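Side-chain contacts in aromatic-amino-acid:2-oxoglutarate transaminase (Candida albicans, PDB 6HND), which probably transfers amino groups from aromatic amino acids to 2-oxoglutarate, using pyridoxal 5'-phosphate as its cofactor: residues Ala13-Val18 with Ala173-Leu178; Gly49-Asp54 with Gly127-Ala132; Arg114-Thr117 with Ile122-Ala125; Asn159-Thr164 with Ala361-Ser366. All coordinates share one frame; numbering follows the deposited sequence.

Contact 1. Residues Ala13-Val18 with Ala173-Leu178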
loop_
_atom_site.group_PDB
_atom_site.type_symbol
_atom_site.label_atom_id
_atom_site.label_comp_id
_atom_site.label_asym_id
_atom_site.label_seq_id
_atom_site.Cartn_x
_atom_site.Cartn_y
_atom_site.Cartn_z
ATOM N N ALA B 13 9.406 -16.716 6.898
ATOM C CA ALA B 13 9.821 -17.922 6.143
ATOM C C ALA B 13 8.655 -18.908 6.042
ATOM O O ALA B 13 8.670 -19.714 5.101
ATOM C CB ALA B 13 11.008 -18.619 6.779
ATOM N N GLY B 14 7.737 -18.903 7.014
ATOM C CA GLY B 14 6.579 -19.822 7.049
ATOM C C GLY B 14 5.489 -19.462 6.039
ATOM O O GLY B 14 4.711 -20.348 5.664
ATOM N N ARG B 15 5.409 -18.204 5.610
ATOM C CA ARG B 15 4.415 -17.773 4.588
ATOM C C ARG B 15 4.639 -18.543 3.276
ATOM O O ARG B 15 5.777 -18.614 2.831
ATOM C CB ARG B 15 4.495 -16.253 4.437
ATOM C CG ARG B 15 3.999 -15.514 5.671
ATOM C CD ARG B 15 3.577 -14.103 5.341
ATOM N NE ARG B 15 3.471 -13.318 6.562
ATOM C CZ ARG B 15 4.444 -12.586 7.073
ATOM N NH1 ARG B 15 5.608 -12.510 6.444
ATOM N NH2 ARG B 15 4.236 -11.915 8.193
ATOM N N THR B 16 3.581 -19.097 2.680
ATOM C CA THR B 16 3.643 -19.828 1.377
ATOM C C THR B 16 3.636 -18.841 0.197
ATOM O O THR B 16 3.426 -17.641 0.427
ATOM C CB THR B 16 2.469 -20.802 1.213
ATOM O OG1 THR B 16 1.294 -19.987 1.222
ATOM C CG2 THR B 16 2.407 -21.881 2.277
ATOM N N SER B 17 3.878 -19.341 -1.019
ATOM C CA SER B 17 3.942 -18.574 -2.296
ATOM C C SER B 17 2.602 -18.638 -3.047
ATOM O O SER B 17 1.743 -19.473 -2.687
ATOM C CB SER B 17 5.074 -19.082 -3.163
ATOM O OG SER B 17 6.314 -19.017 -2.473
ATOM N N VAL B 18 2.443 -17.773 -4.054
ATOM C CA VAL B 18 1.256 -17.694 -4.958
ATOM C C VAL B 18 0.508 -19.038 -4.940
ATOM O O VAL B 18 0.298 -19.604 -6.033
ATOM C CB VAL B 18 1.675 -17.279 -6.385
ATOM C CG1 VAL B 18 1.934 -15.778 -6.468
ATOM C CG2 VAL B 18 2.879 -18.067 -6.901
ATOM N N ALA B 173 11.022 -4.908 6.499
ATOM C CA ALA B 173 12.308 -5.327 7.078
ATOM C C ALA B 173 12.086 -5.832 8.498
ATOM O O ALA B 173 12.686 -6.836 8.851
ATOM C CB ALA B 173 13.264 -4.167 7.100
ATOM N N ALA B 174 11.328 -5.110 9.317
ATOM C CA ALA B 174 10.982 -5.564 10.681
ATOM C C ALA B 174 10.327 -6.946 10.578
ATOM O O ALA B 174 10.760 -7.865 11.282
ATOM C CB ALA B 174 10.076 -4.575 11.358
ATOM N N ASP B 175 9.394 -7.126 9.644
ATOM C CA ASP B 175 8.685 -8.426 9.480
ATOM C C ASP B 175 9.680 -9.532 9.100
ATOM O O ASP B 175 9.609 -10.604 9.705
ATOM C CB ASP B 175 7.581 -8.351 8.438
ATOM C CG ASP B 175 6.929 -9.697 8.209
ATOM O OD1 ASP B 175 6.152 -10.121 9.105
ATOM O OD2 ASP B 175 7.256 -10.320 7.177
ATOM N N VAL B 176 10.570 -9.289 8.137
ATOM C CA VAL B 176 11.420 -10.348 7.536
ATOM C C VAL B 176 12.524 -10.744 8.516
ATOM O O VAL B 176 13.023 -11.879 8.363
ATOM C CB VAL B 176 11.993 -9.944 6.162
ATOM C CG1 VAL B 176 13.275 -9.116 6.261
ATOM C CG2 VAL B 176 12.258 -11.171 5.304
ATOM N N PHE B 177 12.932 -9.873 9.456
ATOM C CA PHE B 177 14.047 -10.188 10.398
ATOM C C PHE B 177 13.571 -10.479 11.836
ATOM O O PHE B 177 14.320 -11.164 12.530
ATOM C CB PHE B 177 15.141 -9.113 10.387
ATOM C CG PHE B 177 15.961 -9.055 9.125
ATOM C CD1 PHE B 177 16.597 -10.175 8.640
ATOM C CD2 PHE B 177 16.152 -7.858 8.459
ATOM C CE1 PHE B 177 17.328 -10.115 7.470
ATOM C CE2 PHE B 177 16.920 -7.789 7.305
ATOM C CZ PHE B 177 17.496 -8.921 6.802
ATOM N N LEU B 178 12.418 -9.996 12.300
ATOM C CA LEU B 178 12.079 -10.083 13.743
ATOM C C LEU B 178 10.905 -11.039 13.999
ATOM O O LEU B 178 9.789 -10.769 13.567
ATOM C CB LEU B 178 11.751 -8.682 14.256
ATOM C CG LEU B 178 12.851 -7.645 14.105
ATOM C CD1 LEU B 178 12.348 -6.282 14.548
ATOM C CD2 LEU B 178 14.096 -8.043 14.866
#
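The guanidinium group of Arg15 receives the carboxylate of Asp175 at its edge, and Tyr365 of helix 356-369 packs against both flat groups. Asp175 OD1 lies in the guanidinium plane, while OD2 is slightly tilted from it; the two planes are turned 33° against each other. Arg15 uses both terminal nitrogens end-on, one for each oxygen. NH2 donates to Asp175 OD1 at 2.8 Å with a nearly straight N-H...O angle of 169°, and NH1 donates to Asp175 OD2 at 2.8 Å along a more bent path. Both oxygens are met on their syn sides, from somewhat out of the carboxylate plane, in a two-pronged salt bridge that fixes the rotation of either group.

The side chains approach from opposite directions. Arg15 runs extended from CG to NE, and Asp175 turns its CG away from the backbone N (chi1 176°) to lean out of its helix. OD1 is shared with Arg11 NE, so two arginines probably offset the negative charge of a carboxylate buried near the C-terminal end of helix 166-177. Just beyond Arg15, Thr16 O accepts a hydrogen bond from Arg196 NH1 of the second subunit.

Geometrically this is a bidentate arginine-aspartate bridge, tying the N-terminal arm of this aminotransferase to the helix that starts at the cofactor-binding residues Ala166 and Ser167.

Contact 2. Residues Gly49-Asp54 with Gly127-Ala132. With PLP (pyridoxal-5'-phosphate), chain C.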
loop_
_atom_site.group_PDB
_atom_site.type_symbol
_atom_site.label_atom_id
_atom_site.label_comp_id
_atom_site.label_asym_id
_atom_site.label_seq_id
_atom_site.Cartn_x
_atom_site.Cartn_y
_atom_site.Cartn_z
ATOM N N GLY B 49 -9.278 -1.840 -22.839
ATOM C CA GLY B 49 -10.313 -1.035 -23.530
ATOM C C GLY B 49 -11.327 -0.411 -22.559
ATOM O O GLY B 49 -11.940 0.628 -22.905
ATOM N N PHE B 50 -11.518 -1.032 -21.397
ATOM C CA PHE B 50 -12.416 -0.557 -20.330
ATOM C C PHE B 50 -11.841 0.646 -19.572
ATOM O O PHE B 50 -12.606 1.297 -18.864
ATOM C CB PHE B 50 -12.667 -1.695 -19.343
ATOM C CG PHE B 50 -13.581 -2.776 -19.863
ATOM C CD1 PHE B 50 -14.909 -2.498 -20.146
ATOM C CD2 PHE B 50 -13.112 -4.055 -20.086
ATOM C CE1 PHE B 50 -15.762 -3.486 -20.623
ATOM C CE2 PHE B 50 -13.960 -5.042 -20.565
ATOM C CZ PHE B 50 -15.283 -4.760 -20.832
ATOM N N PHE B 51 -10.543 0.927 -19.658
ATOM C CA PHE B 51 -9.895 1.962 -18.807
ATOM C C PHE B 51 -10.283 3.352 -19.308
ATOM O O PHE B 51 -10.144 3.637 -20.500
ATOM C CB PHE B 51 -8.376 1.821 -18.814
ATOM C CG PHE B 51 -7.823 0.490 -18.397
ATOM C CD1 PHE B 51 -8.578 -0.414 -17.662
ATOM C CD2 PHE B 51 -6.520 0.159 -18.721
ATOM C CE1 PHE B 51 -8.034 -1.623 -17.270
ATOM C CE2 PHE B 51 -5.974 -1.048 -18.314
ATOM C CZ PHE B 51 -6.725 -1.934 -17.585
ATOM N N PRO B 52 -10.745 4.264 -18.423
ATOM C CA PRO B 52 -11.128 5.612 -18.834
ATOM C C PRO B 52 -9.972 6.440 -19.415
ATOM O O PRO B 52 -10.236 7.332 -20.188
ATOM C CB PRO B 52 -11.637 6.281 -17.534
ATOM C CG PRO B 52 -11.885 5.151 -16.571
ATOM C CD PRO B 52 -10.922 4.055 -16.984
ATOM N N ILE B 53 -8.732 6.138 -19.029
ATOM C CA ILE B 53 -7.529 6.971 -19.330
ATOM C C ILE B 53 -6.836 6.375 -20.545
ATOM O O ILE B 53 -6.374 5.242 -20.415
ATOM C CB ILE B 53 -6.545 7.019 -18.138
ATOM C CG1 ILE B 53 -7.156 7.684 -16.895
ATOM C CG2 ILE B 53 -5.259 7.685 -18.572
ATOM C CD1 ILE B 53 -6.354 7.530 -15.617
ATOM N N ASP B 54 -6.757 7.130 -21.648
ATOM C CA ASP B 54 -6.111 6.716 -22.926
ATOM C C ASP B 54 -4.642 7.183 -22.987
ATOM O O ASP B 54 -3.793 6.438 -23.568
ATOM C CB ASP B 54 -6.910 7.264 -24.112
ATOM C CG ASP B 54 -6.447 6.749 -25.458
ATOM O OD1 ASP B 54 -6.720 5.579 -25.761
ATOM O OD2 ASP B 54 -5.767 7.513 -26.158
ATOM N N GLY B 127 0.359 -0.497 -17.246
ATOM C CA GLY B 127 0.460 0.342 -16.034
ATOM C C GLY B 127 -0.835 0.345 -15.241
ATOM O O GLY B 127 -0.779 0.338 -13.986
ATOM N N LEU B 128 -1.963 0.351 -15.949
ATOM C CA LEU B 128 -3.315 0.313 -15.364
ATOM C C LEU B 128 -3.862 -1.112 -15.218
ATOM O O LEU B 128 -4.986 -1.263 -14.630
ATOM C CB LEU B 128 -4.192 1.184 -16.247
ATOM C CG LEU B 128 -3.773 2.635 -16.216
ATOM C CD1 LEU B 128 -4.627 3.462 -17.151
ATOM C CD2 LEU B 128 -3.852 3.141 -14.793
ATOM N N GLN B 129 -3.113 -2.125 -15.658
ATOM C CA GLN B 129 -3.498 -3.552 -15.470
ATOM C C GLN B 129 -2.805 -4.122 -14.221
ATOM O O GLN B 129 -1.773 -3.545 -13.799
ATOM C CB GLN B 129 -3.152 -4.346 -16.720
ATOM C CG GLN B 129 -3.600 -5.800 -16.697
ATOM C CD GLN B 129 -5.091 -5.893 -16.521
ATOM O OE1 GLN B 129 -5.601 -5.946 -15.393
ATOM N NE2 GLN B 129 -5.790 -5.883 -17.638
ATOM N N TYR B 130 -3.389 -5.188 -13.649
ATOM C CA TYR B 130 -2.773 -6.069 -12.621
ATOM C C TYR B 130 -1.319 -6.318 -13.018
ATOM O O TYR B 130 -1.050 -6.601 -14.217
ATOM C CB TYR B 130 -3.537 -7.387 -12.475
ATOM C CG TYR B 130 -4.805 -7.302 -11.649
ATOM C CD1 TYR B 130 -4.755 -7.077 -10.286
ATOM C CD2 TYR B 130 -6.056 -7.437 -12.228
ATOM C CE1 TYR B 130 -5.902 -6.985 -9.522
ATOM C CE2 TYR B 130 -7.213 -7.353 -11.478
ATOM C CZ TYR B 130 -7.140 -7.150 -10.112
ATOM O OH TYR B 130 -8.285 -7.061 -9.352
ATOM N N ALA B 131 -0.417 -6.174 -12.051
ATOM C CA ALA B 131 1.045 -6.294 -12.244
ATOM C C ALA B 131 1.648 -7.207 -11.162
ATOM O O ALA B 131 1.027 -7.398 -10.137
ATOM C CB ALA B 131 1.632 -4.904 -12.209
ATOM N N ALA B 132 2.846 -7.723 -11.372
ATOM C CA ALA B 132 3.602 -8.475 -10.340
ATOM C C ALA B 132 3.723 -7.588 -9.100
ATOM O O ALA B 132 4.028 -6.383 -9.251
ATOM C CB ALA B 132 4.966 -8.898 -10.851
HETATM N N1 PLP C . -12.683 -9.840 -4.265
HETATM C C2 PLP C . -13.251 -10.316 -5.370
HETATM C C2A PLP C . -14.511 -11.108 -5.216
HETATM C C3 PLP C . -12.716 -10.027 -6.646
HETATM O O3 PLP C . -13.362 -10.506 -7.749
HETATM C C4 PLP C . -11.533 -9.249 -6.746
HETATM C C4A PLP C . -11.034 -8.897 -8.093
HETATM C C5 PLP C . -10.946 -8.777 -5.539
HETATM C C6 PLP C . -11.543 -9.128 -4.358
HETATM C C5A PLP C . -9.657 -7.997 -5.460
HETATM O O4P PLP C . -9.703 -6.669 -6.060
HETATM P P PLP C . -8.468 -5.620 -5.957
HETATM O O1P PLP C . -9.141 -4.247 -5.980
HETATM O O2P PLP C . -7.619 -5.852 -7.174
HETATM O O3P PLP C . -7.704 -5.961 -4.680
#
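Phe51 and Ile53 make a buried apolar contact with Leu128, packing the chain where strand 53-60 begins onto the loop between helices 124-127 and 137-151. Leu128 is the middle piece, touched by both. The Phe51 and Leu128 side chains slide past each other in opposite directions, and Leu128 CB rests against the CD2-CE2 side of the ring, 3.5 Å from Phe51 CE2. The far end of the ring reaches the backbone: Phe51 CZ comes to 3.5 Å from Leu128 O, obliquely to the ring. From its CG, set anti to the carbonyl carbon (chi1 -65°), Leu128 sends CD1 to Ile53 CB at 4.2 Å. Gln129 adds the amide NE2, 4.1 Å from Phe51 CZ; that nitrogen donates to Pro46 O.

The packed loop leads into a hallmark of fold-type I aminotransferases, an active site built at the dimer interface. Tyr130 OH donates a 2.6 Å hydrogen bond to PLP O2P, the phosphate oxygen lying at the edge of the phenol ring. The same cofactor is held by Ser167, Tyr283, Thr338, Ser340 and Arg348 of the second subunit. Gln129 bends at chi2 (59°) and brings OE1 back to Tyr130 N at 2.9 Å, in the carbonyl plane on a lone pair, which braces the backbone of the tyrosine. Segment 49-54 also meets the second subunit: Ile53 pairs antiparallel with a strand there, and Phe51 packs on Phe343 of that subunit.

Contact 3. Residues Arg114-Thr117 with Ile122-Ala125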
loop_
_atom_site.group_PDB
_atom_site.type_symbol
_atom_site.label_atom_id
_atom_site.label_comp_id
_atom_site.label_asym_id
_atom_site.label_seq_id
_atom_site.Cartn_x
_atom_site.Cartn_y
_atom_site.Cartn_z
ATOM N N ARG B 114 -1.112 4.587 -24.376
ATOM C CA ARG B 114 -1.747 3.282 -24.091
ATOM C C ARG B 114 -0.721 2.173 -24.311
ATOM O O ARG B 114 -0.651 1.266 -23.452
ATOM C CB ARG B 114 -3.002 3.085 -24.941
ATOM C CG ARG B 114 -3.790 1.825 -24.606
ATOM C CD ARG B 114 -5.002 1.685 -25.514
ATOM N NE ARG B 114 -6.015 2.698 -25.216
ATOM C CZ ARG B 114 -6.954 2.612 -24.271
ATOM N NH1 ARG B 114 -7.070 1.529 -23.520
ATOM N NH2 ARG B 114 -7.797 3.615 -24.089
ATOM N N HIS B 115 0.080 2.257 -25.378
ATOM C CA HIS B 115 0.978 1.152 -25.823
ATOM C C HIS B 115 2.384 1.678 -26.073
ATOM O O HIS B 115 2.496 2.757 -26.671
ATOM C CB HIS B 115 0.473 0.466 -27.108
ATOM C CG HIS B 115 -0.886 -0.137 -26.976
ATOM N ND1 HIS B 115 -1.107 -1.306 -26.279
ATOM C CD2 HIS B 115 -2.091 0.266 -27.447
ATOM C CE1 HIS B 115 -2.384 -1.614 -26.361
ATOM N NE2 HIS B 115 -3.017 -0.660 -27.045
ATOM N N THR B 116 3.393 0.896 -25.680
ATOM C CA THR B 116 4.819 1.156 -25.982
ATOM C C THR B 116 5.517 -0.172 -26.269
ATOM O O THR B 116 5.055 -1.196 -25.736
ATOM C CB THR B 116 5.478 1.891 -24.816
ATOM O OG1 THR B 116 6.662 2.505 -25.323
ATOM C CG2 THR B 116 5.812 0.969 -23.661
ATOM N N THR B 117 6.600 -0.141 -27.050
ATOM C CA THR B 117 7.546 -1.281 -27.250
ATOM C C THR B 117 8.932 -0.917 -26.688
ATOM O O THR B 117 9.884 -1.701 -26.888
ATOM C CB THR B 117 7.613 -1.646 -28.740
ATOM O OG1 THR B 117 7.972 -0.462 -29.453
ATOM C CG2 THR B 117 6.295 -2.166 -29.274
ATOM N N ILE B 122 6.926 2.114 -19.168
ATOM C CA ILE B 122 5.644 1.425 -18.851
ATOM C C ILE B 122 4.535 2.168 -19.586
ATOM O O ILE B 122 4.474 3.377 -19.432
ATOM C CB ILE B 122 5.425 1.359 -17.332
ATOM C CG1 ILE B 122 6.701 0.906 -16.622
ATOM C CG2 ILE B 122 4.260 0.452 -17.003
ATOM C CD1 ILE B 122 6.643 1.041 -15.119
ATOM N N ASP B 123 3.731 1.452 -20.373
ATOM C CA ASP B 123 2.537 1.993 -21.062
ATOM C C ASP B 123 1.326 1.868 -20.123
ATOM O O ASP B 123 1.428 1.176 -19.056
ATOM C CB ASP B 123 2.346 1.327 -22.428
ATOM C CG ASP B 123 2.218 -0.187 -22.410
ATOM O OD1 ASP B 123 1.817 -0.705 -21.367
ATOM O OD2 ASP B 123 2.509 -0.832 -23.460
ATOM N N LEU B 124 0.216 2.509 -20.478
ATOM C CA LEU B 124 -0.984 2.483 -19.607
ATOM C C LEU B 124 -1.697 1.128 -19.735
ATOM O O LEU B 124 -2.319 0.703 -18.740
ATOM C CB LEU B 124 -1.906 3.646 -19.952
ATOM C CG LEU B 124 -1.303 5.037 -19.768
ATOM C CD1 LEU B 124 -2.286 6.097 -20.252
ATOM C CD2 LEU B 124 -0.934 5.295 -18.316
ATOM N N ALA B 125 -1.591 0.437 -20.876
ATOM C CA ALA B 125 -2.185 -0.915 -21.051
ATOM C C ALA B 125 -1.663 -1.851 -19.945
ATOM O O ALA B 125 -2.464 -2.584 -19.313
ATOM C CB ALA B 125 -1.892 -1.449 -22.436
HETATM O O HOH W 1 0.909 -2.566 -24.840
#
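Asp123 sets its CG between its own backbone N and carbonyl carbon (chi1 57°), which turns the carboxylate back over residues 114-116; Thr116 places OG1 anti to its backbone N (chi1 -161°), leaving CG2 to face Asp123. CG2 of Thr116 then lies 3.7 Å from Asp123 CB. Close by, Thr116 N donates to Asp123 OD2 at 2.9 Å, using the anti lone pair of that oxygen.

OD2 is gripped from several quarters. A water donates to Asp123 OD2 at 2.7 Å and also bonds His115 ND1 at 2.8 Å, in the plane of the imidazole at its edge; Arg126 NH2 adds a salt bridge. So many donors would be expected to favour the charged form of the aspartate. Asp123 is also the N-cap of helix 124-127, its side chain capping a backbone N just past Ala125.

Backbone joins the first turn as well. Ala125 N donates to Arg114 O at 2.9 Å, and Ala125 CB sits 3.9 Å from His115 ND1. The His115 ring carries Arg114 CG 3.5 Å above one face, offset toward the rim.

The chain doubles back, the touching parts running 134° apart, and brings the residues leaving strand 109-113 onto the start of helix 124-127. Leu124 reaches Ile53 and Ile56 of strand 53-60, whereas Ile122 leans on Thr379 and Asn382 of helix 375-388.

Contact 4. Residues Asn159-Thr164 with Ala361-Ser366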
loop_
_atom_site.group_PDB
_atom_site.type_symbol
_atom_site.label_atom_id
_atom_site.label_comp_id
_atom_site.label_asym_id
_atom_site.label_seq_id
_atom_site.Cartn_x
_atom_site.Cartn_y
_atom_site.Cartn_z
ATOM N N ASN B 159 18.690 -8.448 -4.759
ATOM C CA ASN B 159 17.591 -8.010 -5.645
ATOM C C ASN B 159 16.894 -6.782 -5.046
ATOM O O ASN B 159 17.171 -6.421 -3.889
ATOM C CB ASN B 159 16.662 -9.200 -5.910
ATOM C CG ASN B 159 15.755 -9.023 -7.103
ATOM O OD1 ASN B 159 15.949 -8.118 -7.938
ATOM N ND2 ASN B 159 14.725 -9.860 -7.136
ATOM N N VAL B 160 16.050 -6.132 -5.843
ATOM C CA VAL B 160 15.246 -4.975 -5.399
ATOM C C VAL B 160 13.775 -5.411 -5.382
ATOM O O VAL B 160 13.442 -6.414 -6.010
ATOM C CB VAL B 160 15.535 -3.732 -6.269
ATOM C CG1 VAL B 160 16.946 -3.239 -6.049
ATOM C CG2 VAL B 160 15.331 -3.959 -7.748
ATOM N N PHE B 161 12.941 -4.633 -4.697
ATOM C CA PHE B 161 11.482 -4.830 -4.533
ATOM C C PHE B 161 10.818 -3.456 -4.371
ATOM O O PHE B 161 11.180 -2.722 -3.438
ATOM C CB PHE B 161 11.234 -5.699 -3.307
ATOM C CG PHE B 161 9.835 -6.213 -3.188
ATOM C CD1 PHE B 161 8.851 -5.446 -2.594
ATOM C CD2 PHE B 161 9.514 -7.485 -3.632
ATOM C CE1 PHE B 161 7.564 -5.938 -2.463
ATOM C CE2 PHE B 161 8.234 -7.982 -3.483
ATOM C CZ PHE B 161 7.261 -7.204 -2.897
ATOM N N ILE B 162 9.880 -3.122 -5.248
ATOM C CA ILE B 162 9.168 -1.818 -5.197
ATOM C C ILE B 162 8.274 -1.821 -3.948
ATOM O O ILE B 162 7.508 -2.793 -3.761
ATOM C CB ILE B 162 8.376 -1.568 -6.488
ATOM C CG1 ILE B 162 9.268 -1.604 -7.727
ATOM C CG2 ILE B 162 7.595 -0.264 -6.378
ATOM C CD1 ILE B 162 10.554 -0.793 -7.593
ATOM N N THR B 163 8.380 -0.757 -3.142
ATOM C CA THR B 163 7.566 -0.516 -1.925
ATOM C C THR B 163 6.694 0.720 -2.099
ATOM O O THR B 163 6.791 1.396 -3.143
ATOM C CB THR B 163 8.462 -0.316 -0.707
ATOM O OG1 THR B 163 9.144 0.921 -0.936
ATOM C CG2 THR B 163 9.439 -1.460 -0.514
ATOM N N THR B 164 5.905 1.035 -1.080
ATOM C CA THR B 164 5.067 2.255 -1.073
ATOM C C THR B 164 5.756 3.359 -0.257
ATOM O O THR B 164 5.068 4.287 0.138
ATOM C CB THR B 164 3.637 1.902 -0.654
ATOM O OG1 THR B 164 3.577 1.255 0.624
ATOM C CG2 THR B 164 2.999 1.001 -1.691
ATOM N N ALA B 361 10.821 -13.543 0.754
ATOM C CA ALA B 361 10.038 -13.562 2.004
ATOM C C ALA B 361 9.247 -12.253 2.097
ATOM O O ALA B 361 8.058 -12.332 2.424
ATOM C CB ALA B 361 10.934 -13.796 3.192
ATOM N N VAL B 362 9.844 -11.111 1.754
ATOM C CA VAL B 362 9.115 -9.803 1.719
ATOM C C VAL B 362 7.946 -9.909 0.722
ATOM O O VAL B 362 6.803 -9.417 1.025
ATOM C CB VAL B 362 10.025 -8.597 1.418
ATOM C CG1 VAL B 362 9.226 -7.329 1.189
ATOM C CG2 VAL B 362 11.035 -8.348 2.525
ATOM N N LYS B 363 8.177 -10.536 -0.420
ATOM C CA LYS B 363 7.131 -10.723 -1.457
ATOM C C LYS B 363 5.919 -11.425 -0.835
ATOM O O LYS B 363 4.777 -10.926 -1.031
ATOM C CB LYS B 363 7.645 -11.501 -2.671
ATOM C CG LYS B 363 6.721 -11.432 -3.882
ATOM C CD LYS B 363 6.315 -12.772 -4.463
ATOM C CE LYS B 363 4.831 -12.877 -4.787
ATOM N NZ LYS B 363 4.207 -14.114 -4.239
ATOM N N ASN B 364 6.137 -12.519 -0.098
ATOM C CA ASN B 364 5.018 -13.315 0.463
ATOM C C ASN B 364 4.291 -12.463 1.506
ATOM O O ASN B 364 3.046 -12.617 1.594
ATOM C CB ASN B 364 5.462 -14.691 0.969
ATOM C CG ASN B 364 5.994 -15.617 -0.121
ATOM O OD1 ASN B 364 5.579 -15.545 -1.276
ATOM N ND2 ASN B 364 6.939 -16.481 0.233
ATOM N N TYR B 365 5.002 -11.603 2.270
ATOM C CA TYR B 365 4.390 -10.665 3.263
ATOM C C TYR B 365 3.521 -9.630 2.536
ATOM O O TYR B 365 2.401 -9.349 2.985
ATOM C CB TYR B 365 5.446 -9.896 4.062
ATOM C CG TYR B 365 4.919 -8.998 5.162
ATOM C CD1 TYR B 365 3.893 -9.409 5.995
ATOM C CD2 TYR B 365 5.467 -7.751 5.395
ATOM C CE1 TYR B 365 3.448 -8.627 7.045
ATOM C CE2 TYR B 365 5.028 -6.947 6.432
ATOM C CZ TYR B 365 4.030 -7.396 7.278
ATOM O OH TYR B 365 3.576 -6.617 8.300
ATOM N N SER B 366 4.037 -9.051 1.450
ATOM C CA SER B 366 3.339 -7.997 0.680
ATOM C C SER B 366 2.011 -8.558 0.174
ATOM O O SER B 366 0.992 -7.818 0.180
ATOM C CB SER B 366 4.203 -7.520 -0.426
ATOM O OG SER B 366 5.430 -7.072 0.102
#
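Phe161 packs a strand against Val362, Lys363 and Ser366 of a helix in the alpha/beta large domain of the fold-type I aminotransferases. Strand 158-163 is an outermost strand of the seven-stranded mixed sheet within the chain, and helix 356-369 lies nearly along it: the axes of the short segments are 10.1 Å apart and 18° from parallel.

With CG anti to the backbone N (chi1 -168°) and the ring turned to chi2 -85°, Phe161 projects off the sheet toward the helix. One face of the ring takes Val362 CG1, 4.2 Å above the plane and offset toward the rim. Lys363 crosses the phenylalanine at about a right angle; its CB lies 3.7 Å from Phe161 CE2, and its CG comes to the ring edge, in plane. The lysine chain then bends at chi2, chi3 and chi4, so its end leads away and NZ meets Asp367 in a salt bridge. Ile352 of the adjacent strand 350-355 touches both Phe161 and Val362.

Ser366 OG comes obliquely to the CE1-CZ end of the ring, 3.5 Å from Phe161 CZ. That hydroxyl turns back along its own helix: Ser366 OG donates to Val362 O at 2.9 Å, from above the carbonyl plane, while Ser366 N donates to the same oxygen.

How the contacts relate
The contacts form two neighbouring pairs. Contacts 2 and 3 have centres 9 Å apart and meet through the Asp54-Arg114 salt bridge and the packing of Gly127 on Ile122; both segments of contact 3 fall between those of contact 2 in the chain. Contacts 1 and 4 have centres 10 Å apart and touch, Thr16 packing on Asn364. Their segments alternate along the sequence, with strand 158-163 followed by helix 166-177. Contact 2 ends before contact 4 begins, and their centres are 22 Å apart. One pair lies along the loop that leads to Tyr130, which reaches a cofactor otherwise held by the second subunit; the other joins the N-terminal arm, helices and sheet of the large domain.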